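Local coordinates for UPF0255 protein frsA (Vibrio vulnificus, PDB 4I4C), which probably hydrolyses carboxylic esters as a serine esterase of the FrsA family, with an alpha/beta-hydrolase-like core, at residues Asn253-Phe256 / Ser257-Tyr260; Leu404-Lys407 / Trp408-Asp411; Ala128-Cys131 / Tyr132-Gly136. One frame throughout, in Å; residues are numbered along the deposited sequence.

Overall arrangement
All three contacts are local, each between neighbouring turns within its own continuous piece of chain, and none touches another. Contact 3, which is buried, takes up the C-terminal half of helix 121-136, its centre about 13 Å from the centre of the chain. Contacts 1 and 2 belong to the alpha/beta-hydrolase core: contact 1 spans the end of helix 246-254 and the loop after it, and contact 2 rides on helix 394-413. Centre to centre they are about 23 Å apart; contact 3 is about 31 Å from contact 1 and 29 Å from contact 2. The Ser-133 side chain in contact 3 is about 13 Å from the bound hexanoic acid; helix 394-413 supplies Tyr-398 and Leu-402 to the polyether pocket.

Contact 1: residues Asn253-Phe256 / Ser257-Tyr260; sequences NELF and SIPY
Ile-258 packs back onto Leu-255, CD1 lying 4.0 Å from Leu-255 CD2, and this is where two buried aliphatic side chains close the turn that follows helix 246-254. The two chains run at a slant to each other, so they meet at their methyl ends and not along their lengths. Beside this pair, Ile-258 CG1 passes 3.6 Å from Glu-254 O, carrying the apolar branch past that carbonyl. That course follows from chi1 of -57°, which puts CG1 next to the backbone N, while an extended chi2 sends CD1 on toward the leucine.

Next to it, Glu-254 has its CG swung opposite the backbone N (chi1 -175°) and then bends at chi2. Its OE2 ends 3.8 Å from Ser-257 CB, a van der Waals approach to the methylene.

Behind the side chains, two backbone bonds hold the turn, each reaching three residues back. Ser-257 N donates to Glu-254 O at 2.9 Å, and the donor stands well above the carbonyl plane, 45° out of it. Ile-258 N donates to Leu-255 O at 3.1 Å, a weaker bond. Ile-258 then turns to extended backbone angles, leaving its own O 3.1 Å from Leu-255 O, two acceptors that cannot bond each other and probably repel slightly.

One side of the turn sits against strand 167-175, through Ile-258 on Leu-171 and Glu-254 on Ile-173. Phe-256 points the other way and meets the ring of His-263 edge-to-face. Tyr-260, in cation-pi contact with Lys-169 and backbone-bonded to His-193, carries the chain on, so the segment links helix 246-254 to strand 261-262 while its side chains pack on strand 167-175 at the sheet's edge.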
# COMPACT_ATOMS: atom_id res chain seq x y z
N ASN A 253 -16.86 -8.21 9.99
CA ASN A 253 -18.06 -8.98 10.29
C ASN A 253 -17.93 -10.46 9.95
O ASN A 253 -18.65 -11.29 10.49
CB ASN A 253 -19.27 -8.39 9.57
CG ASN A 253 -19.63 -7.01 10.09
OD1 ASN A 253 -19.27 -6.64 11.21
ND2 ASN A 253 -20.34 -6.24 9.27
N GLU A 254 -17.00 -10.78 9.05
CA GLU A 254 -16.75 -12.16 8.67
C GLU A 254 -15.90 -12.93 9.71
O GLU A 254 -15.97 -14.17 9.78
CB GLU A 254 -16.10 -12.23 7.29
CG GLU A 254 -15.90 -13.64 6.76
CD GLU A 254 -17.21 -14.32 6.44
OE1 GLU A 254 -18.21 -13.61 6.22
OE2 GLU A 254 -17.25 -15.57 6.41
N LEU A 255 -15.12 -12.22 10.51
CA LEU A 255 -14.23 -12.88 11.48
C LEU A 255 -14.97 -13.76 12.50
O LEU A 255 -14.37 -14.66 13.09
CB LEU A 255 -13.34 -11.86 12.20
CG LEU A 255 -12.34 -11.09 11.33
CD1 LEU A 255 -11.49 -10.16 12.18
CD2 LEU A 255 -11.46 -12.04 10.52
N PHE A 256 -16.26 -13.51 12.69
CA PHE A 256 -17.08 -14.34 13.57
C PHE A 256 -17.14 -15.78 13.08
O PHE A 256 -17.21 -16.71 13.88
CB PHE A 256 -18.51 -13.81 13.67
CG PHE A 256 -18.62 -12.48 14.35
CD1 PHE A 256 -18.37 -12.36 15.71
CD2 PHE A 256 -18.99 -11.35 13.64
CE1 PHE A 256 -18.47 -11.13 16.35
CE2 PHE A 256 -19.10 -10.11 14.27
CZ PHE A 256 -18.84 -10.01 15.63
N SER A 257 -17.15 -15.94 11.76
CA SER A 257 -17.27 -17.26 11.15
C SER A 257 -15.91 -17.90 10.94
O SER A 257 -15.81 -19.05 10.49
CB SER A 257 -18.00 -17.16 9.82
OG SER A 257 -19.28 -16.57 9.99
N ILE A 258 -14.85 -17.16 11.25
CA ILE A 258 -13.51 -17.69 11.11
C ILE A 258 -12.98 -18.09 12.48
O ILE A 258 -12.68 -17.23 13.31
CB ILE A 258 -12.57 -16.70 10.41
CG1 ILE A 258 -13.13 -16.33 9.04
CG2 ILE A 258 -11.17 -17.30 10.26
CD1 ILE A 258 -12.34 -15.29 8.33
N PRO A 259 -12.89 -19.40 12.73
CA PRO A 259 -12.51 -19.89 14.05
C PRO A 259 -11.01 -19.80 14.31
O PRO A 259 -10.60 -19.95 15.46
CB PRO A 259 -12.95 -21.36 14.02
CG PRO A 259 -12.83 -21.74 12.58
CD PRO A 259 -13.16 -20.51 11.79
N TYR A 260 -10.20 -19.55 13.27
CA TYR A 260 -8.76 -19.44 13.46
C TYR A 260 -8.37 -18.14 14.19
O TYR A 260 -7.27 -18.04 14.75
CB TYR A 260 -8.00 -19.54 12.13
CG TYR A 260 -8.35 -20.77 11.30
CD1 TYR A 260 -7.98 -22.04 11.72
CD2 TYR A 260 -9.04 -20.64 10.10
CE1 TYR A 260 -8.30 -23.16 10.96
CE2 TYR A 260 -9.36 -21.76 9.34
CZ TYR A 260 -8.98 -23.01 9.77
OH TYR A 260 -9.29 -24.12 9.01

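Contact 2: residues Leu404-Lys407 / Trp408-Asp411; sequences LAIK and WLED
Lys-407 reaches forward along the helix to Asp-411, and NZ stops 3.3 Å from Asp-411 OD1 in a salt bridge whose hydrogen bond is weak. Bends at chi2 and chi3 (-55° and -59°) curl the lysine over the next turn, so its carbon chain does much of the touching: CD passes 3.5 Å from Glu-410 OE1, and CE lies 3.6 Å from Asp-411 OD1. The ammonium is thus near two carboxylates, although Glu-410 OE1, 4.2 Å from Lys-407 NZ, is beyond salt-bridge range.

The Trp-408 ring leads away from the preceding turn. Trp-408 CB lies 3.4 Å from Ala-405 O, and with CG opposite the backbone N (chi1 -167°) the indole leaves the helix to rest on Leu-359 and Val-293 of the sheet, its NE1 hydrogen-bonded to Pro-357 O. Ile-406 lies on a third side of the helix, where its CD1 comes 4.2 Å from Leu-409 CD1 and its side chain also meets His-216 and Leu-217 of helix 210-217.

Helix 394-413 is therefore amphipathic here: apolar groups press on the core, while one lysine, bridged weakly to Asp-411 and near Glu-410, would probably offset part of their negative charge.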
# COMPACT_ATOMS: atom_id res chain seq x y z
N LEU A 404 6.72 1.27 17.95
CA LEU A 404 5.62 1.90 18.68
C LEU A 404 4.27 1.24 18.37
O LEU A 404 3.38 1.16 19.23
CB LEU A 404 5.54 3.38 18.30
CG LEU A 404 6.65 4.26 18.88
CD1 LEU A 404 6.63 5.61 18.21
CD2 LEU A 404 6.46 4.41 20.37
N ALA A 405 4.15 0.79 17.12
CA ALA A 405 2.95 0.12 16.64
C ALA A 405 2.75 -1.21 17.35
O ALA A 405 1.65 -1.51 17.82
CB ALA A 405 3.06 -0.12 15.14
N ILE A 406 3.80 -2.02 17.39
CA ILE A 406 3.69 -3.34 17.97
C ILE A 406 3.47 -3.25 19.49
O ILE A 406 2.73 -4.05 20.07
CB ILE A 406 4.90 -4.24 17.56
CG1 ILE A 406 4.51 -5.15 16.39
CG2 ILE A 406 5.35 -5.11 18.71
CD1 ILE A 406 3.75 -4.47 15.28
N LYS A 407 4.08 -2.25 20.12
CA LYS A 407 3.86 -2.01 21.56
C LYS A 407 2.41 -1.66 21.86
O LYS A 407 1.83 -2.13 22.84
CB LYS A 407 4.79 -0.92 22.10
CG LYS A 407 6.12 -1.45 22.62
CD LYS A 407 5.92 -2.53 23.68
CE LYS A 407 5.12 -2.01 24.88
NZ LYS A 407 5.13 -2.97 26.03
N TRP A 408 1.83 -0.84 20.99
CA TRP A 408 0.44 -0.44 21.10
C TRP A 408 -0.45 -1.68 20.99
O TRP A 408 -1.37 -1.86 21.78
CB TRP A 408 0.11 0.55 19.99
CG TRP A 408 -1.20 1.29 20.13
CD1 TRP A 408 -2.40 0.96 19.57
CD2 TRP A 408 -1.42 2.50 20.87
NE1 TRP A 408 -3.35 1.88 19.91
CE2 TRP A 408 -2.78 2.84 20.70
CE3 TRP A 408 -0.60 3.33 21.65
CZ2 TRP A 408 -3.34 3.98 21.28
CZ3 TRP A 408 -1.16 4.45 22.22
CH2 TRP A 408 -2.51 4.77 22.04
N LEU A 409 -0.14 -2.53 20.02
CA LEU A 409 -0.92 -3.75 19.81
C LEU A 409 -0.69 -4.75 20.93
O LEU A 409 -1.62 -5.42 21.36
CB LEU A 409 -0.61 -4.35 18.45
CG LEU A 409 -1.12 -3.45 17.33
CD1 LEU A 409 -0.32 -3.64 16.06
CD2 LEU A 409 -2.60 -3.70 17.08
N GLU A 410 0.54 -4.84 21.39
CA GLU A 410 0.88 -5.65 22.54
C GLU A 410 0.04 -5.22 23.74
O GLU A 410 -0.56 -6.06 24.42
CB GLU A 410 2.36 -5.47 22.86
CG GLU A 410 2.94 -6.44 23.86
CD GLU A 410 4.44 -6.56 23.72
OE1 GLU A 410 5.01 -5.80 22.90
OE2 GLU A 410 5.04 -7.40 24.41
N ASP A 411 -0.02 -3.91 23.99
CA ASP A 411 -0.74 -3.39 25.16
C ASP A 411 -2.26 -3.53 25.07
O ASP A 411 -2.91 -3.82 26.07
CB ASP A 411 -0.38 -1.92 25.44
CG ASP A 411 1.10 -1.72 25.77
OD1 ASP A 411 1.80 -2.72 26.07
OD2 ASP A 411 1.57 -0.57 25.72

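Contact 3: residues Ala128-Cys131 / Tyr132-Gly136; sequences ASLC and YSIAG
The Tyr-132 ring is met obliquely by the preceding turn: Ala-128 O lies 3.1 Å from its CD2, and Ala-128 CB sits 4.2 Å from CE2. The ring reaches this place because chi1 of -67° sets CG beside the backbone N, folding it back over the carbonyl of Ala-128. That same oxygen accepts the hydrogen bond from Tyr-132 N at 2.9 Å, so backbone and ring of one residue crowd one carbonyl.

On roughly the opposite side of the helix, Leu-130 and Ile-134 form a second, purely aliphatic pair. Ile-134 CD1 lies 4.0 Å from Leu-130 CG, and CG1 passes 3.3 Å from Leu-130 O. The bond from Ile-134 N to this oxygen is nearly straight, with an N-H...O angle of 176°. Regular bonds from Ser-133 N to Ser-129 O and from Ala-135 N to Cys-131 O complete the alpha-helical pattern, and Ala-135 CB follows along 3.5 Å from Cys-131 O. At the helix end, Gly-136 N donates back to Tyr-132 O at 3.2 Å.

The buried hydroxyls are satisfied by neighbours: Tyr-132 OH by Gln-110 OE1, Ser-129 OG by Ala-153 O, and Ser-133 OG by Asp-208 OD1. Helix 121-136 is thus packed among other helices, with Tyr-132 touching both Met-107 of helix 98-114 and Leu-152 of helix 144-163. Leu-130 and Ile-134 turn to helix 54-60 at Gln-60 and Trp-57, while Ser-133 looks toward the loop before helix 210-217.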
# COMPACT_ATOMS: atom_id res chain seq x y z
N ALA A 128 10.75 -12.53 -4.25
CA ALA A 128 10.39 -12.49 -5.66
C ALA A 128 9.07 -11.75 -5.86
O ALA A 128 8.94 -10.92 -6.77
CB ALA A 128 10.29 -13.90 -6.21
N SER A 129 8.11 -12.08 -5.00
CA SER A 129 6.79 -11.45 -4.99
C SER A 129 6.92 -9.95 -4.90
O SER A 129 6.24 -9.22 -5.62
CB SER A 129 5.98 -11.92 -3.78
OG SER A 129 4.65 -11.45 -3.90
N LEU A 130 7.80 -9.51 -4.01
CA LEU A 130 8.00 -8.08 -3.79
C LEU A 130 8.61 -7.42 -5.02
O LEU A 130 8.21 -6.31 -5.40
CB LEU A 130 8.92 -7.86 -2.59
CG LEU A 130 9.07 -6.40 -2.19
CD1 LEU A 130 7.71 -5.80 -1.90
CD2 LEU A 130 9.97 -6.33 -0.98
N CYS A 131 9.57 -8.10 -5.64
CA CYS A 131 10.19 -7.56 -6.85
C CYS A 131 9.17 -7.40 -7.97
O CYS A 131 9.18 -6.39 -8.66
CB CYS A 131 11.37 -8.40 -7.31
SG CYS A 131 12.74 -8.34 -6.17
N TYR A 132 8.30 -8.39 -8.11
CA TYR A 132 7.22 -8.35 -9.10
C TYR A 132 6.21 -7.22 -8.82
O TYR A 132 5.71 -6.59 -9.76
CB TYR A 132 6.47 -9.68 -9.13
CG TYR A 132 7.27 -10.84 -9.66
CD1 TYR A 132 8.14 -10.68 -10.74
CD2 TYR A 132 7.18 -12.10 -9.08
CE1 TYR A 132 8.89 -11.73 -11.22
CE2 TYR A 132 7.93 -13.16 -9.55
CZ TYR A 132 8.78 -12.97 -10.63
OH TYR A 132 9.52 -14.02 -11.13
N SER A 133 5.88 -7.01 -7.55
CA SER A 133 5.00 -5.92 -7.13
C SER A 133 5.61 -4.56 -7.50
O SER A 133 4.95 -3.71 -8.10
CB SER A 133 4.71 -5.99 -5.63
OG SER A 133 3.95 -4.86 -5.21
N ILE A 134 6.87 -4.37 -7.14
CA ILE A 134 7.59 -3.16 -7.55
C ILE A 134 7.65 -2.99 -9.08
O ILE A 134 7.50 -1.88 -9.60
CB ILE A 134 9.01 -3.16 -6.96
CG1 ILE A 134 8.92 -3.05 -5.43
CG2 ILE A 134 9.84 -2.04 -7.56
CD1 ILE A 134 10.17 -3.48 -4.69
N ALA A 135 7.86 -4.09 -9.79
CA ALA A 135 7.81 -4.08 -11.26
C ALA A 135 6.51 -3.45 -11.78
O ALA A 135 6.52 -2.72 -12.78
CB ALA A 135 7.99 -5.49 -11.83
N GLY A 136 5.40 -3.72 -11.10
CA GLY A 136 4.12 -3.20 -11.54
C GLY A 136 3.79 -1.83 -10.98
O GLY A 136 2.91 -1.12 -11.48